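Local atomic coordinates of fervidolysin (Fervidobacterium pennivorans, PDB entry 1R6V), a protein that degrades keratin into peptides as a calcium-binding, subtilisin-like serine protease, allowing its bacterium to grow on native feathers. Residues 194-199 / 228-233; 349-354 / 371-376. The protein carries 1 engineered substitution. One frame throughout, in Å; residues are numbered along the deposited sequence.

Interaction 1 (194-199 / 228-233); sequences SSYGGS and PIVIFD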
ATOM      1  N   SER A 194      14.066  23.442   2.665  1.00 17.62           N
ATOM      2  CA  SER A 194      12.681  22.987   2.524  1.00 16.42           C
ATOM      3  C   SER A 194      12.292  22.122   3.715  1.00 15.34           C
ATOM      4  O   SER A 194      11.354  21.342   3.629  1.00 15.51           O
ATOM      5  CB  SER A 194      12.493  22.192   1.217  1.00 16.47           C
ATOM      6  OG  SER A 194      13.367  21.076   1.160  1.00 16.80           O
ATOM      7  N   SER A 195      12.975  22.317   4.840  1.00 15.56           N
ATOM      8  CA  SER A 195      12.736  21.518   6.039  1.00 15.89           C
ATOM      9  C   SER A 195      11.427  21.811   6.796  1.00 14.55           C
ATOM     10  O   SER A 195      11.400  21.884   8.022  1.00 14.06           O
ATOM     11  CB  SER A 195      13.961  21.625   6.978  1.00 16.41           C
ATOM     12  OG  SER A 195      14.216  22.959   7.403  1.00 15.74           O
ATOM     13  N   TYR A 196      10.336  21.951   6.054  1.00 16.47           N
ATOM     14  CA  TYR A 196       9.033  22.233   6.646  1.00 16.98           C
ATOM     15  C   TYR A 196       8.545  21.250   7.717  1.00 18.09           C
ATOM     16  O   TYR A 196       7.870  21.656   8.668  1.00 19.78           O
ATOM     17  CB  TYR A 196       7.979  22.317   5.541  1.00 17.72           C
ATOM     18  CG  TYR A 196       8.220  23.428   4.551  1.00 16.81           C
ATOM     19  CD1 TYR A 196       8.036  24.758   4.917  1.00 19.95           C
ATOM     20  CD2 TYR A 196       8.668  23.158   3.260  1.00 17.90           C
ATOM     21  CE1 TYR A 196       8.294  25.788   4.027  1.00 22.12           C
ATOM     22  CE2 TYR A 196       8.934  24.183   2.366  1.00 20.82           C
ATOM     23  CZ  TYR A 196       8.745  25.496   2.760  1.00 23.52           C
ATOM     24  OH  TYR A 196       9.015  26.519   1.890  1.00 25.90           O
ATOM     25  N   GLY A 197       8.884  19.970   7.574  1.00 16.86           N
ATOM     26  CA  GLY A 197       8.408  18.971   8.522  1.00 16.20           C
ATOM     27  C   GLY A 197       9.315  18.633   9.693  1.00 15.59           C
ATOM     28  O   GLY A 197       8.969  17.797  10.527  1.00 18.57           O
ATOM     29  N   GLY A 198      10.475  19.265   9.757  1.00 15.40           N
ATOM     30  CA  GLY A 198      11.376  18.974  10.858  1.00 15.25           C
ATOM     31  C   GLY A 198      12.769  18.658  10.356  1.00 15.56           C
ATOM     32  O   GLY A 198      13.090  18.920   9.197  1.00 15.49           O
ATOM     33  N   SER A 199      13.570  18.031  11.212  1.00 14.61           N
ATOM     34  CA  SER A 199      14.967  17.733  10.905  1.00 13.62           C
ATOM     35  C   SER A 199      15.320  16.414  10.222  1.00 12.12           C
ATOM     36  O   SER A 199      16.406  16.301   9.663  1.00 12.88           O
ATOM     37  CB  SER A 199      15.774  17.822  12.203  1.00 14.77           C
ATOM     38  OG  SER A 199      15.370  16.780  13.087  1.00 16.14           O
ATOM     39  N   PRO A 228      14.573  16.757  -2.816  1.00 12.89           N
ATOM     40  CA  PRO A 228      13.613  16.718  -1.710  1.00 13.63           C
ATOM     41  C   PRO A 228      12.146  16.692  -2.153  1.00 13.38           C
ATOM     42  O   PRO A 228      11.738  17.454  -3.036  1.00 12.94           O
ATOM     43  CB  PRO A 228      13.952  17.973  -0.898  1.00 14.61           C
ATOM     44  CG  PRO A 228      14.634  18.866  -1.878  1.00 18.81           C
ATOM     45  CD  PRO A 228      15.413  17.968  -2.775  1.00 15.00           C
ATOM     46  N   ILE A 229      11.382  15.779  -1.561  1.00 12.30           N
ATOM     47  CA  ILE A 229       9.947  15.651  -1.813  1.00 11.87           C
ATOM     48  C   ILE A 229       9.338  15.777  -0.427  1.00 13.48           C
ATOM     49  O   ILE A 229       9.544  14.924   0.439  1.00 11.71           O
ATOM     50  CB  ILE A 229       9.557  14.283  -2.441  1.00 13.25           C
ATOM     51  CG1 ILE A 229      10.330  14.044  -3.751  1.00 14.94           C
ATOM     52  CG2 ILE A 229       8.029  14.238  -2.661  1.00 12.61           C
ATOM     53  CD1 ILE A 229       9.962  14.986  -4.944  1.00 13.31           C
ATOM     54  N   VAL A 230       8.594  16.853  -0.200  1.00 12.34           N
ATOM     55  CA  VAL A 230       8.036  17.088   1.118  1.00 12.85           C
ATOM     56  C   VAL A 230       6.702  16.404   1.344  1.00 12.60           C
ATOM     57  O   VAL A 230       5.684  16.832   0.799  1.00 13.41           O
ATOM     58  CB  VAL A 230       7.880  18.616   1.363  1.00 11.05           C
ATOM     59  CG1 VAL A 230       7.365  18.890   2.781  1.00 12.38           C
ATOM     60  CG2 VAL A 230       9.221  19.296   1.140  1.00 12.55           C
ATOM     61  N   ILE A 231       6.702  15.326   2.130  1.00 11.83           N
ATOM     62  CA  ILE A 231       5.450  14.656   2.420  1.00 12.20           C
ATOM     63  C   ILE A 231       5.002  14.798   3.874  1.00 12.16           C
ATOM     64  O   ILE A 231       3.877  14.408   4.216  1.00 12.30           O
ATOM     65  CB  ILE A 231       5.455  13.175   1.956  1.00 12.66           C
ATOM     66  CG1 ILE A 231       6.497  12.345   2.723  1.00 12.80           C
ATOM     67  CG2 ILE A 231       5.721  13.133   0.456  1.00 11.91           C
ATOM     68  CD1 ILE A 231       6.104  10.848   2.788  1.00 11.77           C
ATOM     69  N   PHE A 232       5.898  15.327   4.716  1.00 13.15           N
ATOM     70  CA  PHE A 232       5.584  15.675   6.093  1.00 13.52           C
ATOM     71  C   PHE A 232       5.930  17.147   6.098  1.00 13.50           C
ATOM     72  O   PHE A 232       7.086  17.546   6.136  1.00 13.52           O
ATOM     73  CB  PHE A 232       6.386  14.876   7.121  1.00 14.73           C
ATOM     74  CG  PHE A 232       5.808  13.525   7.350  1.00 14.49           C
ATOM     75  CD1 PHE A 232       6.207  12.447   6.561  1.00 15.24           C
ATOM     76  CD2 PHE A 232       4.766  13.347   8.259  1.00 14.84           C
ATOM     77  CE1 PHE A 232       5.570  11.214   6.668  1.00 13.16           C
ATOM     78  CE2 PHE A 232       4.119  12.112   8.371  1.00 16.01           C
ATOM     79  CZ  PHE A 232       4.523  11.042   7.571  1.00 16.18           C
ATOM     80  N   ASP A 233       4.872  17.940   5.988  1.00 14.42           N
ATOM     81  CA  ASP A 233       4.956  19.386   5.904  1.00 15.88           C
ATOM     82  C   ASP A 233       4.684  20.015   7.275  1.00 18.06           C
ATOM     83  O   ASP A 233       4.684  19.318   8.296  1.00 16.97           O
ATOM     84  CB  ASP A 233       3.923  19.829   4.852  1.00 15.86           C
ATOM     85  CG  ASP A 233       4.320  21.099   4.118  1.00 18.11           C
ATOM     86  OD1 ASP A 233       4.528  22.127   4.792  1.00 17.67           O
ATOM     87  OD2 ASP A 233       4.413  21.079   2.870  1.00 17.87           O
TER

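Interaction 2 (349-354 / 371-376); sequences STVPGE and GGTYDY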
ATOM      1  N   SER A 349      25.026  13.005  11.465  1.00 12.59           N
ATOM      2  CA  SER A 349      24.688  13.618  10.186  1.00 11.94           C
ATOM      3  C   SER A 349      24.226  15.059  10.344  1.00 12.88           C
ATOM      4  O   SER A 349      24.136  15.592  11.454  1.00 12.96           O
ATOM      5  CB  SER A 349      23.611  12.821   9.465  1.00 12.62           C
ATOM      6  OG  SER A 349      23.515  13.269   8.104  1.00 12.44           O
ATOM      7  N   THR A 350      23.939  15.671   9.202  1.00 12.77           N
ATOM      8  CA  THR A 350      23.487  17.049   9.105  1.00 13.00           C
ATOM      9  C   THR A 350      22.060  17.270   9.619  1.00 13.66           C
ATOM     10  O   THR A 350      21.183  16.444   9.387  1.00 13.13           O
ATOM     11  CB  THR A 350      23.526  17.500   7.623  1.00 11.37           C
ATOM     12  OG1 THR A 350      22.921  16.488   6.803  1.00 10.88           O
ATOM     13  CG2 THR A 350      24.957  17.691   7.147  1.00 12.12           C
ATOM     14  N   VAL A 351      21.837  18.360  10.356  1.00 12.65           N
ATOM     15  CA  VAL A 351      20.482  18.700  10.784  1.00 12.14           C
ATOM     16  C   VAL A 351      20.323  20.177  10.436  1.00 14.25           C
ATOM     17  O   VAL A 351      21.315  20.895  10.269  1.00 13.13           O
ATOM     18  CB  VAL A 351      20.189  18.457  12.309  1.00 13.14           C
ATOM     19  CG1 VAL A 351      20.311  16.967  12.629  1.00 12.12           C
ATOM     20  CG2 VAL A 351      21.101  19.304  13.197  1.00 13.76           C
ATOM     21  N   PRO A 352      19.080  20.644  10.284  1.00 14.77           N
ATOM     22  CA  PRO A 352      18.869  22.056   9.942  1.00 17.10           C
ATOM     23  C   PRO A 352      19.490  22.992  10.971  1.00 17.59           C
ATOM     24  O   PRO A 352      19.527  22.678  12.158  1.00 19.07           O
ATOM     25  CB  PRO A 352      17.347  22.177   9.882  1.00 17.54           C
ATOM     26  CG  PRO A 352      16.869  21.046  10.749  1.00 23.74           C
ATOM     27  CD  PRO A 352      17.797  19.935  10.407  1.00 16.76           C
ATOM     28  N   GLY A 353      19.986  24.132  10.505  1.00 19.85           N
ATOM     29  CA  GLY A 353      20.600  25.095  11.408  1.00 21.27           C
ATOM     30  C   GLY A 353      19.616  25.751  12.370  1.00 22.10           C
ATOM     31  O   GLY A 353      18.410  25.685  12.174  1.00 22.27           O
ATOM     32  N   GLU A 354      20.140  26.411  13.398  1.00 23.76           N
ATOM     33  CA  GLU A 354      19.311  27.060  14.411  1.00 26.39           C
ATOM     34  C   GLU A 354      18.201  27.951  13.874  1.00 25.94           C
ATOM     35  O   GLU A 354      17.106  27.971  14.431  1.00 27.91           O
ATOM     36  CB  GLU A 354      20.190  27.866  15.361  1.00 27.65           C
ATOM     37  CG  GLU A 354      21.122  27.002  16.192  1.00 30.32           C
ATOM     38  CD  GLU A 354      21.766  27.778  17.320  1.00 31.98           C
ATOM     39  OE1 GLU A 354      21.089  28.662  17.887  1.00 33.22           O
ATOM     40  OE2 GLU A 354      22.936  27.498  17.651  1.00 34.04           O
ATOM     41  N   GLY A 371      30.709  25.745  10.343  1.00 18.03           N
ATOM     42  CA  GLY A 371      29.568  26.470  10.863  1.00 18.53           C
ATOM     43  C   GLY A 371      28.271  25.682  10.783  1.00 19.01           C
ATOM     44  O   GLY A 371      27.208  26.205  11.102  1.00 19.59           O
ATOM     45  N   GLY A 372      28.355  24.423  10.361  1.00 16.62           N
ATOM     46  CA  GLY A 372      27.151  23.611  10.259  1.00 15.74           C
ATOM     47  C   GLY A 372      26.712  22.928  11.549  1.00 14.89           C
ATOM     48  O   GLY A 372      27.495  22.783  12.488  1.00 16.94           O
ATOM     49  N   THR A 373      25.451  22.502  11.577  1.00 13.96           N
ATOM     50  CA  THR A 373      24.865  21.821  12.734  1.00 14.59           C
ATOM     51  C   THR A 373      24.713  20.333  12.466  1.00 13.84           C
ATOM     52  O   THR A 373      24.300  19.938  11.382  1.00 14.30           O
ATOM     53  CB  THR A 373      23.492  22.408  13.064  1.00 15.13           C
ATOM     54  OG1 THR A 373      22.735  22.556  11.848  1.00 17.70           O
ATOM     55  CG2 THR A 373      23.655  23.790  13.724  1.00 15.66           C
ATOM     56  N   TYR A 374      25.032  19.518  13.465  1.00 13.00           N
ATOM     57  CA  TYR A 374      24.968  18.065  13.321  1.00 13.94           C
ATOM     58  C   TYR A 374      24.384  17.436  14.563  1.00 15.78           C
ATOM     59  O   TYR A 374      24.348  18.060  15.617  1.00 15.42           O
ATOM     60  CB  TYR A 374      26.380  17.493  13.153  1.00 13.41           C
ATOM     61  CG  TYR A 374      27.100  18.004  11.937  1.00 12.59           C
ATOM     62  CD1 TYR A 374      27.701  19.263  11.927  1.00 14.90           C
ATOM     63  CD2 TYR A 374      27.123  17.245  10.766  1.00 14.55           C
ATOM     64  CE1 TYR A 374      28.297  19.759  10.777  1.00 15.10           C
ATOM     65  CE2 TYR A 374      27.711  17.725   9.615  1.00 14.10           C
ATOM     66  CZ  TYR A 374      28.292  18.983   9.619  1.00 15.14           C
ATOM     67  OH  TYR A 374      28.833  19.466   8.459  1.00 14.17           O
ATOM     68  N   ASP A 375      23.934  16.195  14.436  1.00 14.67           N
ATOM     69  CA  ASP A 375      23.424  15.476  15.596  1.00 15.53           C
ATOM     70  C   ASP A 375      23.513  13.989  15.336  1.00 14.83           C
ATOM     71  O   ASP A 375      23.595  13.540  14.182  1.00 13.80           O
ATOM     72  CB  ASP A 375      21.966  15.852  15.935  1.00 16.86           C
ATOM     73  CG  ASP A 375      21.693  15.808  17.440  1.00 19.37           C
ATOM     74  OD1 ASP A 375      22.513  15.194  18.166  1.00 16.24           O
ATOM     75  OD2 ASP A 375      20.662  16.380  17.888  1.00 19.38           O
ATOM     76  N   TYR A 376      23.493  13.232  16.420  1.00 15.07           N
ATOM     77  CA  TYR A 376      23.564  11.777  16.370  1.00 14.63           C
ATOM     78  C   TYR A 376      22.161  11.207  16.573  1.00 13.59           C
ATOM     79  O   TYR A 376      21.527  11.461  17.593  1.00 14.68           O
ATOM     80  CB  TYR A 376      24.471  11.230  17.484  1.00 13.02           C
ATOM     81  CG  TYR A 376      25.884  11.763  17.478  1.00 14.65           C
ATOM     82  CD1 TYR A 376      26.164  13.007  18.026  1.00 15.44           C
ATOM     83  CD2 TYR A 376      26.936  11.029  16.932  1.00 14.51           C
ATOM     84  CE1 TYR A 376      27.444  13.517  18.040  1.00 16.92           C
ATOM     85  CE2 TYR A 376      28.244  11.543  16.939  1.00 16.28           C
ATOM     86  CZ  TYR A 376      28.475  12.791  17.499  1.00 16.43           C
ATOM     87  OH  TYR A 376      29.732  13.344  17.513  1.00 22.41           O
TER

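Interaction 1 (194-199 / 228-233)
The Tyr196 ring and the Asp233 carboxylate lie side by side and point the same way, their planes only 22° apart. Contact is made at the root of the tyrosine, where Asp233 OD1 sits 3.5 Å from Tyr196 CB, and it involves no hydrogen bond. At the ring edge, close to its plane, sits a methyl of Val230, with CG2 4.4 Å from Tyr196 CD2. Asp233 CG is anti to the backbone N (chi1 -150°), which brings the carboxylate back toward the tyrosine although CB sets off the other way. Arg181 ties the two flat groups together: its NE forms a salt bridge with Asp233 OD2, and it makes a cation-pi contact with the Tyr196 ring.

Backbone takes over at Gly197, in the type I turn from Ser195 to Gly198. Gly197 CA approaches Phe232 O to 3.1 Å in a CA-H...O contact, and a side chain on this residue would run straight into that carbonyl. At the other end, Ser194 OG rests 3.8 Å from Pro228 CB while it accepts a hydrogen bond from Val165 N, and Ser194 O faces Val230 CG2 at 3.9 Å.

The turn is thus laid against the end of strand 225-230 of the largely parallel subtilase sheet and the loop that follows it, just ahead of helix 200-209. Phe232 turns the other way, to within about 6 Å, side chain to side chain, of Asp162, assigned to the charge relay system. With no hydrogen bond across the two segments, the contact relies on close packing and on an arginine that probably offsets the buried aspartate charge.

Interaction 2 (349-354 / 371-376)
Thr373 grips Val351 twice: its OG1 donates to Val351 O at 2.7 Å, and its carbonyl O accepts Val351 N at 3.1 Å in an almost straight bond (171° at the hydrogen). The hydroxyl comes from above the plane of the Val351 carbonyl, brought there by a chi1 of 45° that sets OG1 between the backbone N and the carbonyl carbon. An alanine in place of Thr373 would probably leave Val351 O without its hydroxyl partner and open a gap beside Gly353, where CG2 now rests. Farther along, Ser349 and Asp375 exchange two backbone bonds, Ser349 N to Asp375 O at 3.1 Å and Asp375 N to Ser349 O at 3.0 Å. They form a hydrogen-bonded antiparallel pair in a small sheet of the subtilase domain, in which strand 374-378 runs between 347-350 and 104-105. Thr350 and Tyr374 are the adjoining non-hydrogen-bonded pair; Thr350 CG2 touches Tyr374 CE2 at 3.7 Å, the two side chains crossing obliquely. The phenol OH bonds to OD2 of the calcium ligand Asp171. Val351 CG1 packs on Asp375 CB at 3.9 Å, and His203 of helix 200-209 lies against the same valine.

Overall arrangement
Both contacts are largely buried within the subtilase domain, their centres about 16 Å apart, and they meet directly where Ser199 CB packs against Pro352 CD at 3.4 Å. Helix 200-209, which opens with the engineered Ala200 at a position assigned to the charge relay, links them: residues 194-199 lead into it, and Ser349, Val351 and Pro352 lean on its side chains. Interaction 1 lies nearer the centre of the chain, joining a turn to the end of a parallel strand by packing and a shared arginine. Interaction 2 sits farther out, near the calcium ion, reaches an exposed residue at Glu354, and is held by backbone hydrogen bonds of an antiparallel pair and one from a threonine hydroxyl.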